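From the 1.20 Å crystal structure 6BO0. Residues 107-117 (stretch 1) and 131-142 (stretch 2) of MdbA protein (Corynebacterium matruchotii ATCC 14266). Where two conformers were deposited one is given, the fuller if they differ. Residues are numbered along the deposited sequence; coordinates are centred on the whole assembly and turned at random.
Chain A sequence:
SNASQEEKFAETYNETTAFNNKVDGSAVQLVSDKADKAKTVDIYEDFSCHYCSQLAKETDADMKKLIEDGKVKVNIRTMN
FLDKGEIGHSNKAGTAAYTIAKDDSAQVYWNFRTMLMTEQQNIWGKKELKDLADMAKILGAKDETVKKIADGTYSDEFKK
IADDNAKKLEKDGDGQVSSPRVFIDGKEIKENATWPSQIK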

# COMPACT_ATOMS: atom_id res chain seq x y z
N GLN A 107 -7.40 -7.11 -6.23
CA GLN A 107 -7.67 -8.00 -5.13
C GLN A 107 -6.35 -8.52 -4.50
O GLN A 107 -6.20 -8.59 -3.26
CB GLN A 107 -8.54 -9.15 -5.59
CG GLN A 107 -8.92 -10.05 -4.47
CD GLN A 107 -10.09 -10.91 -4.85
OE1 GLN A 107 -9.99 -12.13 -4.85
NE2 GLN A 107 -11.19 -10.29 -5.23
N VAL A 108 -5.42 -8.95 -5.34
CA VAL A 108 -4.14 -9.44 -4.83
C VAL A 108 -3.39 -8.29 -4.15
O VAL A 108 -2.81 -8.47 -3.08
CB VAL A 108 -3.33 -10.11 -5.95
CG1 VAL A 108 -1.96 -10.52 -5.45
CG2 VAL A 108 -4.05 -11.31 -6.48
N TYR A 109 -3.42 -7.11 -4.76
CA TYR A 109 -2.78 -5.95 -4.16
C TYR A 109 -3.34 -5.66 -2.76
O TYR A 109 -2.59 -5.47 -1.80
CB TYR A 109 -2.93 -4.71 -5.05
CG TYR A 109 -2.40 -3.48 -4.35
CD1 TYR A 109 -1.04 -3.27 -4.19
CD2 TYR A 109 -3.26 -2.56 -3.78
CE1 TYR A 109 -0.55 -2.17 -3.50
CE2 TYR A 109 -2.78 -1.47 -3.07
CZ TYR A 109 -1.44 -1.27 -2.94
OH TYR A 109 -1.00 -0.18 -2.24
N TRP A 110 -4.66 -5.60 -2.67
CA TRP A 110 -5.31 -5.27 -1.41
C TRP A 110 -4.93 -6.26 -0.31
O TRP A 110 -4.57 -5.88 0.81
CB TRP A 110 -6.82 -5.25 -1.62
CG TRP A 110 -7.58 -4.93 -0.39
CD1 TRP A 110 -8.11 -5.81 0.51
CD2 TRP A 110 -7.85 -3.64 0.12
NE1 TRP A 110 -8.71 -5.14 1.55
CE2 TRP A 110 -8.56 -3.80 1.33
CE3 TRP A 110 -7.58 -2.35 -0.32
CZ2 TRP A 110 -8.99 -2.73 2.08
CZ3 TRP A 110 -8.01 -1.29 0.44
CH2 TRP A 110 -8.70 -1.49 1.61
N ASN A 111 -5.03 -7.54 -0.64
CA ASN A 111 -4.70 -8.57 0.34
C ASN A 111 -3.22 -8.59 0.72
O ASN A 111 -2.86 -8.80 1.88
CB ASN A 111 -5.18 -9.94 -0.12
CG ASN A 111 -6.67 -10.10 -0.03
OD1 ASN A 111 -7.25 -9.84 1.02
ND2 ASN A 111 -7.32 -10.49 -1.12
N PHE A 112 -2.34 -8.33 -0.26
CA PHE A 112 -0.91 -8.27 0.01
C PHE A 112 -0.56 -7.08 0.90
O PHE A 112 0.22 -7.22 1.84
CB PHE A 112 -0.14 -8.24 -1.30
CG PHE A 112 1.33 -8.53 -1.17
CD1 PHE A 112 1.79 -9.82 -1.13
CD2 PHE A 112 2.25 -7.50 -1.11
CE1 PHE A 112 3.14 -10.09 -1.04
CE2 PHE A 112 3.61 -7.77 -1.05
CZ PHE A 112 4.04 -9.07 -1.00
N ARG A 113 -1.17 -5.94 0.62
CA ARG A 113 -0.95 -4.76 1.46
C ARG A 113 -1.42 -5.02 2.89
O ARG A 113 -0.73 -4.68 3.86
CB ARG A 113 -1.64 -3.53 0.87
CG ARG A 113 -1.61 -2.31 1.77
CD ARG A 113 -2.19 -1.08 1.12
NE ARG A 113 -2.26 0.03 2.07
CZ ARG A 113 -3.24 0.25 2.93
NH1 ARG A 113 -4.31 -0.52 2.96
NH2 ARG A 113 -3.14 1.25 3.80
N THR A 114 -2.60 -5.61 3.03
CA THR A 114 -3.11 -5.95 4.35
C THR A 114 -2.14 -6.88 5.08
O THR A 114 -1.84 -6.69 6.27
CB THR A 114 -4.50 -6.57 4.28
OG1 THR A 114 -5.40 -5.63 3.70
CG2 THR A 114 -4.99 -6.99 5.68
N MET A 115 -1.68 -7.90 4.38
CA MET A 115 -0.74 -8.83 4.97
C MET A 115 0.53 -8.12 5.44
O MET A 115 0.99 -8.34 6.55
CB MET A 115 -0.46 -9.96 3.96
CG MET A 115 0.57 -10.98 4.41
SD MET A 115 2.28 -10.50 4.26
CE MET A 115 2.46 -10.35 2.48
N LEU A 116 1.10 -7.27 4.59
CA LEU A 116 2.36 -6.61 4.98
C LEU A 116 2.18 -5.76 6.21
O LEU A 116 3.06 -5.71 7.08
CB LEU A 116 2.87 -5.73 3.85
CG LEU A 116 3.44 -6.42 2.60
CD1 LEU A 116 3.74 -5.37 1.55
CD2 LEU A 116 4.68 -7.21 2.92
N MET A 117 1.07 -5.04 6.30
CA MET A 117 0.82 -4.20 7.47
C MET A 117 0.51 -5.04 8.70
O MET A 117 0.98 -4.73 9.80
CB MET A 117 -0.32 -3.21 7.17
CG MET A 117 0.07 -2.13 6.19
SD MET A 117 1.46 -1.12 6.80
CE MET A 117 1.40 0.25 5.63
N ASP A 131 11.36 -14.07 -0.87
CA ASP A 131 10.40 -14.49 0.15
C ASP A 131 9.07 -13.76 -0.03
O ASP A 131 7.99 -14.35 0.10
CB ASP A 131 10.97 -14.23 1.55
CG ASP A 131 12.28 -14.92 1.77
OD1 ASP A 131 12.34 -16.15 1.57
OD2 ASP A 131 13.27 -14.22 2.08
N LEU A 132 9.15 -12.47 -0.30
CA LEU A 132 7.97 -11.68 -0.62
C LEU A 132 7.28 -12.19 -1.87
O LEU A 132 6.05 -12.21 -1.94
CB LEU A 132 8.35 -10.21 -0.73
CG LEU A 132 8.81 -9.59 0.57
CD1 LEU A 132 9.58 -8.30 0.32
CD2 LEU A 132 7.65 -9.32 1.49
N ALA A 133 8.07 -12.67 -2.84
CA ALA A 133 7.50 -13.28 -4.04
C ALA A 133 6.71 -14.55 -3.69
O ALA A 133 5.62 -14.76 -4.21
CB ALA A 133 8.60 -13.59 -5.04
N ASP A 134 7.26 -15.37 -2.80
CA ASP A 134 6.56 -16.59 -2.36
C ASP A 134 5.22 -16.22 -1.72
O ASP A 134 4.21 -16.91 -1.93
CB ASP A 134 7.38 -17.39 -1.35
CG ASP A 134 8.63 -17.99 -1.94
OD1 ASP A 134 8.68 -18.21 -3.17
OD2 ASP A 134 9.55 -18.26 -1.15
N MET A 135 5.22 -15.17 -0.90
CA MET A 135 3.98 -14.72 -0.24
C MET A 135 2.94 -14.23 -1.26
O MET A 135 1.75 -14.52 -1.16
CB MET A 135 4.31 -13.63 0.80
CG MET A 135 5.19 -14.14 1.94
SD MET A 135 5.98 -12.80 2.83
CE MET A 135 5.10 -12.82 4.36
N ALA A 136 3.43 -13.51 -2.26
CA ALA A 136 2.57 -13.03 -3.33
C ALA A 136 1.93 -14.19 -4.08
O ALA A 136 0.74 -14.15 -4.42
CB ALA A 136 3.36 -12.12 -4.29
N LYS A 137 2.72 -15.25 -4.33
CA LYS A 137 2.17 -16.43 -5.00
C LYS A 137 1.04 -17.05 -4.17
O LYS A 137 -0.02 -17.39 -4.71
CB LYS A 137 3.27 -17.45 -5.25
CG LYS A 137 2.81 -18.68 -6.03
CD LYS A 137 3.96 -19.61 -6.35
CE LYS A 137 3.48 -20.82 -7.15
NZ LYS A 137 2.98 -20.44 -8.49
N ILE A 138 1.26 -17.18 -2.87
CA ILE A 138 0.25 -17.74 -1.98
C ILE A 138 -1.04 -16.91 -2.03
O ILE A 138 -2.15 -17.46 -1.96
CB ILE A 138 0.82 -17.87 -0.54
CG1 ILE A 138 1.92 -18.96 -0.48
CG2 ILE A 138 -0.27 -18.20 0.46
CD1 ILE A 138 2.82 -18.90 0.74
N LEU A 139 -0.90 -15.58 -2.17
CA LEU A 139 -2.05 -14.67 -2.22
C LEU A 139 -2.61 -14.47 -3.62
O LEU A 139 -3.45 -13.61 -3.82
CB LEU A 139 -1.70 -13.34 -1.57
CG LEU A 139 -1.42 -13.47 -0.07
CD1 LEU A 139 -1.25 -12.05 0.49
CD2 LEU A 139 -2.48 -14.21 0.70
N GLY A 140 -2.19 -15.28 -4.58
CA GLY A 140 -2.85 -15.33 -5.86
C GLY A 140 -2.22 -14.55 -7.00
O GLY A 140 -2.83 -14.44 -8.06
N ALA A 141 -1.00 -14.04 -6.82
CA ALA A 141 -0.37 -13.26 -7.89
C ALA A 141 -0.09 -14.13 -9.12
O ALA A 141 0.18 -15.32 -9.01
CB ALA A 141 0.92 -12.64 -7.39
N LYS A 142 -0.09 -13.48 -10.28
CA LYS A 142 0.29 -14.12 -11.54
C LYS A 142 1.74 -14.60 -11.48
O LYS A 142 2.57 -14.03 -10.77
CB LYS A 142 0.17 -13.13 -12.69
CG LYS A 142 -1.27 -12.73 -13.04
CD LYS A 142 -1.35 -11.81 -14.26
CE LYS A 142 -0.91 -10.37 -13.96
NZ LYS A 142 -1.00 -9.40 -15.11
O HOH W 1 -5.59 -12.37 -2.80

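The two stretches pack through an interface of apolar side chains packed on one another and on backbone, which buries 448 Å², both sides summed. Helix 107-117 and helix 131-138 run at 127° to each other, with axes approaching to 10.3 Å. The backbones are nearer at the C-terminal end of stretch 2, where the CA atoms of Val108 and Gly140 lie 6.1 Å apart, than at the other end, where those of Leu116 and Leu132 are separated by 9.4 Å. Val108, Gly140 and Ala141 meet at the narrow end, and at the wide end the ends of Leu116 and Leu132 close the distance.

Leu139 contributes the largest area, 93 Å². It is the first residue to leave helical geometry, and its CA-to-CB bond points toward helix 107-117. In its m, t rotamer it places CD1 against one turn of that helix, 3.9 Å from Asn111 O, 3.8 Å from Phe112 CA and 4.1 Å from Met115 CB. A branched aliphatic side chain suits this site because the surface it meets is itself largely carbon; Asn111 O is already engaged by the backbone N of Met115.

Val108, with 72 Å² covered, packs on the turn that follows the second helix. Both methyls lie near Leu139 O, CG2 at 3.6 Å and CG1 at 3.8 Å; Val108 CG2 is also 3.7 Å from Gly140 O, and Val108 CG1 is 4.1 Å from Ala141 CB. The compact valine fits where the backbones are close. Gly140 adopts phi/psi of 100/10, at which a CB would be jammed against the preceding carbonyl oxygen, so the turn itself calls for glycine; a CB there would also point toward Val108.

Phe112, covered over 70 Å², starts sideways, but its ring reaches across to the second helix. The ring meets the helix backbone with its edge: CE1 is 3.6 Å from Ala136 N and 3.7 Å from Leu132 O, two atoms already joined by a helical hydrogen bond. The methyl of Ala136 adds little bulk beside the ring, its CB lying 3.8 Å from Phe112 CE1. Beyond the ring, the methionine and leucine side chains span the widening gap, with Met115 SD 3.7 Å from Met135 CE and Leu116 CD2 3.9 Å from Leu132 CD2.

No direct hydrogen bond crosses between the stretches. The polar link is instead a water, which accepts from Asn111 ND2 at 3.1 Å and donates to Leu139 O at 2.7 Å. It thus ties the buried amide of the first helix to a carbonyl just past the end of the second, beside the van der Waals packing that supplies the direct contacts.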